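PDB 6I1A: rutinosidase from Aspergillus niger, which is a secreted glycoside hydrolase of family 5 that cleaves rutinose-bearing glycosides and probably also acts on beta-1,3-glucans. Local coordinates for residues L91-T96 with A115-I120; I132-H137 with I175-T180. All blocks are in the same frame, centred on the assembly; numbering follows the deposited sequence.

Contact 1. Residues L91-T96 with A115-I120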
loop_
_atom_site.group_PDB
_atom_site.type_symbol
_atom_site.label_atom_id
_atom_site.label_comp_id
_atom_site.label_asym_id
_atom_site.label_seq_id
_atom_site.Cartn_x
_atom_site.Cartn_y
_atom_site.Cartn_z
ATOM N N LEU A 91 -26.052 13.719 0.957
ATOM C CA LEU A 91 -25.465 14.358 -0.219
ATOM C C LEU A 91 -24.153 14.979 0.180
ATOM O O LEU A 91 -24.152 15.841 1.076
ATOM C CB LEU A 91 -26.380 15.414 -0.839
ATOM C CG LEU A 91 -27.780 14.948 -1.264
ATOM C CD1 LEU A 91 -28.657 16.110 -1.677
ATOM C CD2 LEU A 91 -27.696 13.913 -2.356
ATOM N N ARG A 92 -23.065 14.570 -0.433
ATOM C CA ARG A 92 -21.778 15.265 -0.262
ATOM C C ARG A 92 -21.625 16.181 -1.445
ATOM O O ARG A 92 -21.760 15.739 -2.623
ATOM C CB ARG A 92 -20.628 14.284 -0.186
ATOM C CG ARG A 92 -19.270 14.968 -0.084
ATOM C CD ARG A 92 -18.180 14.030 0.357
ATOM N NE ARG A 92 -16.848 14.590 0.526
ATOM C CZ ARG A 92 -15.876 14.629 -0.377
ATOM N NH1 ARG A 92 -16.056 14.193 -1.628
ATOM N NH2 ARG A 92 -14.670 15.060 0.011
ATOM N N ILE A 93 -21.404 17.474 -1.220
ATOM C CA ILE A 93 -21.413 18.501 -2.253
ATOM C C ILE A 93 -20.071 19.203 -2.343
ATOM O O ILE A 93 -19.785 20.136 -1.549
ATOM C CB ILE A 93 -22.585 19.499 -2.100
ATOM C CG1 ILE A 93 -23.912 18.804 -1.844
ATOM C CG2 ILE A 93 -22.595 20.386 -3.313
ATOM C CD1 ILE A 93 -25.107 19.705 -1.710
ATOM N N PRO A 94 -19.189 18.791 -3.264
ATOM C CA PRO A 94 -17.912 19.450 -3.492
ATOM C C PRO A 94 -18.142 20.828 -4.117
ATOM O O PRO A 94 -18.884 20.971 -5.086
ATOM C CB PRO A 94 -17.164 18.518 -4.460
ATOM C CG PRO A 94 -17.829 17.198 -4.242
ATOM C CD PRO A 94 -19.291 17.522 -4.021
ATOM N N THR A 95 -17.477 21.831 -3.541
ATOM C CA THR A 95 -17.515 23.209 -4.040
ATOM C C THR A 95 -16.082 23.688 -4.243
ATOM O O THR A 95 -15.139 23.228 -3.550
ATOM C CB THR A 95 -18.258 24.115 -3.063
ATOM O OG1 THR A 95 -17.569 24.283 -1.805
ATOM C CG2 THR A 95 -19.664 23.655 -2.762
ATOM N N THR A 96 -15.895 24.649 -5.154
ATOM C CA THR A 96 -14.612 25.375 -5.181
ATOM C C THR A 96 -14.640 26.449 -4.085
ATOM O O THR A 96 -15.711 26.908 -3.692
ATOM C CB THR A 96 -14.301 26.014 -6.520
ATOM O OG1 THR A 96 -15.191 27.131 -6.691
ATOM C CG2 THR A 96 -14.466 25.039 -7.673
ATOM N N ALA A 115 -26.287 29.805 -4.437
ATOM C CA ALA A 115 -27.744 29.874 -4.663
ATOM C C ALA A 115 -28.239 28.520 -5.174
ATOM O O ALA A 115 -29.296 28.038 -4.720
ATOM C CB ALA A 115 -28.089 30.959 -5.654
ATOM N N TYR A 116 -27.513 27.919 -6.090
ATOM C CA TYR A 116 -27.903 26.575 -6.598
ATOM C C TYR A 116 -27.748 25.535 -5.506
ATOM O O TYR A 116 -28.569 24.611 -5.392
ATOM C CB TYR A 116 -27.116 26.248 -7.861
ATOM C CG TYR A 116 -27.470 27.113 -9.039
ATOM C CD1 TYR A 116 -28.712 26.981 -9.646
ATOM C CD2 TYR A 116 -26.593 28.059 -9.511
ATOM C CE1 TYR A 116 -29.071 27.793 -10.708
ATOM C CE2 TYR A 116 -26.944 28.875 -10.580
ATOM C CZ TYR A 116 -28.193 28.743 -11.168
ATOM O OH TYR A 116 -28.592 29.553 -12.212
ATOM N N LEU A 117 -26.674 25.640 -4.719
ATOM C CA LEU A 117 -26.448 24.729 -3.591
ATOM C C LEU A 117 -27.651 24.815 -2.637
ATOM O O LEU A 117 -28.185 23.775 -2.184
ATOM C CB LEU A 117 -25.126 25.105 -2.894
ATOM C CG LEU A 117 -24.553 23.945 -2.074
ATOM C CD1 LEU A 117 -23.065 24.207 -1.747
ATOM C CD2 LEU A 117 -25.341 23.716 -0.823
ATOM N N LYS A 118 -28.064 26.021 -2.267
ATOM C CA LYS A 118 -29.210 26.196 -1.369
ATOM C C LYS A 118 -30.524 25.632 -1.970
ATOM O O LYS A 118 -31.249 24.952 -1.226
ATOM C CB LYS A 118 -29.357 27.676 -1.117
ATOM C CG LYS A 118 -30.543 27.931 -0.188
ATOM C CD LYS A 118 -30.654 29.377 0.316
ATOM C CE LYS A 118 -31.945 29.586 1.076
ATOM N NZ LYS A 118 -32.081 28.672 2.235
ATOM N N GLU A 119 -30.763 25.842 -3.265
ATOM C CA GLU A 119 -32.035 25.315 -3.874
ATOM C C GLU A 119 -32.071 23.785 -3.745
ATOM O O GLU A 119 -33.096 23.196 -3.287
ATOM C CB GLU A 119 -32.152 25.716 -5.336
ATOM C CG GLU A 119 -33.534 25.360 -5.832
ATOM C CD GLU A 119 -33.706 25.055 -7.304
ATOM O OE1 GLU A 119 -33.168 24.009 -7.759
ATOM O OE2 GLU A 119 -34.456 25.826 -7.967
ATOM N N ILE A 120 -30.940 23.147 -4.076
ATOM C CA ILE A 120 -30.918 21.663 -4.041
ATOM C C ILE A 120 -30.904 21.159 -2.608
ATOM O O ILE A 120 -31.587 20.175 -2.267
ATOM C CB ILE A 120 -29.686 21.157 -4.837
ATOM C CG1 ILE A 120 -29.865 21.483 -6.333
ATOM C CG2 ILE A 120 -29.432 19.675 -4.539
ATOM C CD1 ILE A 120 -31.109 20.946 -7.015
#
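Leu117 points from helix 113-128 onto Ile93 and Thr95 of strand 90-95. The contact is the strand-to-helix packing of a beta-alpha-beta unit in the TIM barrel of a family 5 glycoside hydrolase. CB of Leu117 leaves the helix in the direction of the strand. CG lies anti to the backbone N (chi1 -159°), which carries the two methyls forward to the strand. There the branch divides its partners. CD2 meets the end of Ile93, 4.1 Å from Ile93 CD1. CD1 lies over the other branch of Ile93, 4.2 Å from Ile93 CG2, and also reaches Thr95, two residues on along the strand and likewise turned to the helix. Thr95 and Leu117 cross at about a right angle. No hydrogen bond joins the two segments, and all three touching residues are buried. Thr95 is held at its polar end from outside the contact: OG1 bonds to the carbonyl O of Asp135 and to NE1 of Trp100. Arg92 takes no part in this packing; its guanidinium forms salt bridges with Glu190, Glu303 and Asp264. The closest approach of the contact is methyl to methyl, Thr95 CG2 to Leu117 CD1 at 3.6 Å.

Contact 2. Residues I132-H137 with I175-T180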
loop_
_atom_site.group_PDB
_atom_site.type_symbol
_atom_site.label_atom_id
_atom_site.label_comp_id
_atom_site.label_asym_id
_atom_site.label_seq_id
_atom_site.Cartn_x
_atom_site.Cartn_y
_atom_site.Cartn_z
ATOM N N ILE A 132 -26.545 16.890 4.596
ATOM C CA ILE A 132 -25.741 17.580 3.594
ATOM C C ILE A 132 -24.326 17.733 4.127
ATOM O O ILE A 132 -24.155 18.401 5.167
ATOM C CB ILE A 132 -26.336 18.933 3.207
ATOM C CG1 ILE A 132 -27.840 18.865 2.882
ATOM C CG2 ILE A 132 -25.556 19.544 2.095
ATOM C CD1 ILE A 132 -28.176 18.061 1.614
ATOM N N ILE A 133 -23.340 17.262 3.394
ATOM C CA ILE A 133 -21.919 17.573 3.674
ATOM C C ILE A 133 -21.447 18.653 2.710
ATOM O O ILE A 133 -21.477 18.423 1.494
ATOM C CB ILE A 133 -21.014 16.365 3.546
ATOM C CG1 ILE A 133 -21.434 15.253 4.508
ATOM C CG2 ILE A 133 -19.526 16.712 3.703
ATOM C CD1 ILE A 133 -20.909 13.887 4.107
ATOM N N ILE A 134 -21.080 19.848 3.198
ATOM C CA ILE A 134 -20.548 20.911 2.352
ATOM C C ILE A 134 -19.015 20.796 2.369
ATOM O O ILE A 134 -18.402 20.913 3.459
ATOM C CB ILE A 134 -21.014 22.325 2.753
ATOM C CG1 ILE A 134 -22.538 22.441 2.718
ATOM C CG2 ILE A 134 -20.323 23.347 1.866
ATOM C CD1 ILE A 134 -23.036 23.757 3.290
ATOM N N ASP A 135 -18.416 20.489 1.225
ATOM C CA ASP A 135 -16.975 20.271 1.102
ATOM C C ASP A 135 -16.339 21.428 0.343
ATOM O O ASP A 135 -16.716 21.700 -0.816
ATOM C CB ASP A 135 -16.813 18.923 0.384
ATOM C CG ASP A 135 -15.503 18.727 -0.335
ATOM O OD1 ASP A 135 -14.431 19.177 0.103
ATOM O OD2 ASP A 135 -15.580 17.981 -1.363
ATOM N N THR A 136 -15.359 22.095 0.947
ATOM C CA THR A 136 -14.522 23.070 0.244
ATOM C C THR A 136 -13.382 22.304 -0.430
ATOM O O THR A 136 -12.346 22.055 0.228
ATOM C CB THR A 136 -14.091 24.222 1.161
ATOM O OG1 THR A 136 -13.442 23.694 2.299
ATOM C CG2 THR A 136 -15.314 24.971 1.626
ATOM N N HIS A 137 -13.638 21.854 -1.668
ATOM C CA HIS A 137 -12.784 20.881 -2.353
ATOM C C HIS A 137 -11.422 21.457 -2.695
ATOM O O HIS A 137 -10.406 20.736 -2.624
ATOM C CB HIS A 137 -13.537 20.434 -3.616
ATOM C CG HIS A 137 -13.333 19.013 -4.016
ATOM N ND1 HIS A 137 -13.696 17.995 -3.191
ATOM C CD2 HIS A 137 -13.002 18.472 -5.226
ATOM C CE1 HIS A 137 -13.512 16.865 -3.850
ATOM N NE2 HIS A 137 -13.098 17.108 -5.082
ATOM N N ILE A 175 -19.823 28.511 7.442
ATOM C CA ILE A 175 -20.512 28.522 8.769
ATOM C C ILE A 175 -21.728 29.427 8.688
ATOM O O ILE A 175 -22.821 29.005 9.156
ATOM C CB ILE A 175 -19.566 28.986 9.886
ATOM C CG1 ILE A 175 -18.423 27.989 10.123
ATOM C CG2 ILE A 175 -20.359 29.241 11.172
ATOM C CD1 ILE A 175 -17.270 28.531 10.931
ATOM N N ASN A 176 -21.566 30.589 8.120
ATOM C CA ASN A 176 -22.714 31.547 8.002
ATOM C C ASN A 176 -23.828 30.938 7.145
ATOM O O ASN A 176 -25.013 31.051 7.475
ATOM C CB ASN A 176 -22.289 32.891 7.410
ATOM C CG ASN A 176 -23.421 33.883 7.319
ATOM O OD1 ASN A 176 -23.904 34.323 8.385
ATOM N ND2 ASN A 176 -23.845 34.205 6.111
ATOM N N PHE A 177 -23.476 30.250 6.047
ATOM C CA PHE A 177 -24.492 29.583 5.200
ATOM C C PHE A 177 -25.279 28.579 6.063
ATOM O O PHE A 177 -26.521 28.516 5.963
ATOM C CB PHE A 177 -23.756 28.894 4.056
ATOM C CG PHE A 177 -24.666 28.162 3.093
ATOM C CD1 PHE A 177 -25.133 26.891 3.393
ATOM C CD2 PHE A 177 -24.998 28.726 1.885
ATOM C CE1 PHE A 177 -25.973 26.216 2.511
ATOM C CE2 PHE A 177 -25.843 28.061 0.989
ATOM C CZ PHE A 177 -26.317 26.826 1.301
ATOM N N ILE A 178 -24.581 27.771 6.841
ATOM C CA ILE A 178 -25.218 26.712 7.661
ATOM C C ILE A 178 -26.145 27.366 8.710
ATOM O O ILE A 178 -27.309 26.968 8.892
ATOM C CB ILE A 178 -24.185 25.785 8.290
ATOM C CG1 ILE A 178 -23.465 24.952 7.209
ATOM C CG2 ILE A 178 -24.860 24.903 9.308
ATOM C CD1 ILE A 178 -22.309 24.171 7.711
ATOM N N GLN A 179 -25.619 28.398 9.375
ATOM C CA GLN A 179 -26.383 29.038 10.490
ATOM C C GLN A 179 -27.603 29.776 9.965
ATOM O O GLN A 179 -28.603 29.883 10.731
ATOM C CB GLN A 179 -25.481 30.069 11.158
ATOM C CG GLN A 179 -24.417 29.454 12.029
ATOM C CD GLN A 179 -25.014 28.713 13.204
ATOM O OE1 GLN A 179 -25.288 27.539 13.140
ATOM N NE2 GLN A 179 -25.184 29.401 14.342
ATOM N N THR A 180 -27.594 30.284 8.760
ATOM C CA THR A 180 -28.733 31.038 8.159
ATOM C C THR A 180 -29.577 30.162 7.226
ATOM O O THR A 180 -30.463 30.675 6.512
ATOM C CB THR A 180 -28.236 32.269 7.434
ATOM O OG1 THR A 180 -27.340 31.963 6.376
ATOM C CG2 THR A 180 -27.542 33.240 8.375
#
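Packing of a barrel strand against a surrounding helix of the TIM barrel brings Ile134 of strand 131-136 against Phe177 and Ile178, near the end of helix 161-179. One methyl does the touching on the strand side. Ile134 CD1 lies 3.8 Å from Phe177 CD1 and 3.9 Å from Phe177 CE1, so it lies beside the CD1-CE1 bond and meets the ring obliquely. The same methyl is 4.1 Å from Ile178 CG1. CG of Phe177 is anti to the backbone N (chi1 -180°), and this carries the ring out from the helix to Ile134. The contact is wholly apolar. Two side-chain hydrogen bonds lie within the segments, away from the apolar patch. At the helix end, Asn176 O accepts from Thr180 N and, at 2.7 Å, from Thr180 OG1; the two donors come from opposite faces of the carbonyl plane. Just past the end of the strand, His137 ND1 donates to Asp135 OD2 at 2.6 Å. That bond is bent, with an angle of 139° at the hydrogen. Around the contact, Trp100 packs edge-to-face with Phe177 and also touches Ile134. Tyr187 of strand 187-190 touches Ile134, while Ile175 turns to helix 213-233.

How the contacts relate
Both contacts are buried and apolar, and both pack a helix on the same parallel sheet. Strands 90-95 and 131-136 are neighbours in it, and helix 113-128 links them along the chain. Contact 1 uses a branched leucine tip against two strand residues. Contact 2 reverses this: one isoleucine methyl meets two helix residues, one of them aromatic and partly exposed. Contact 1 buries more surface, 176 Å² against 93 Å². The centres are about 9 Å apart. Polar chemistry appears where the strands adjoin: Thr95 N to Asp135 O and Thr95 O to His137 N, both 2.8 Å, are probable hydrogen bonds. Trp100 reaches both contacts, with a hydrogen bond in contact 1 and a T-shaped ring pair in contact 2.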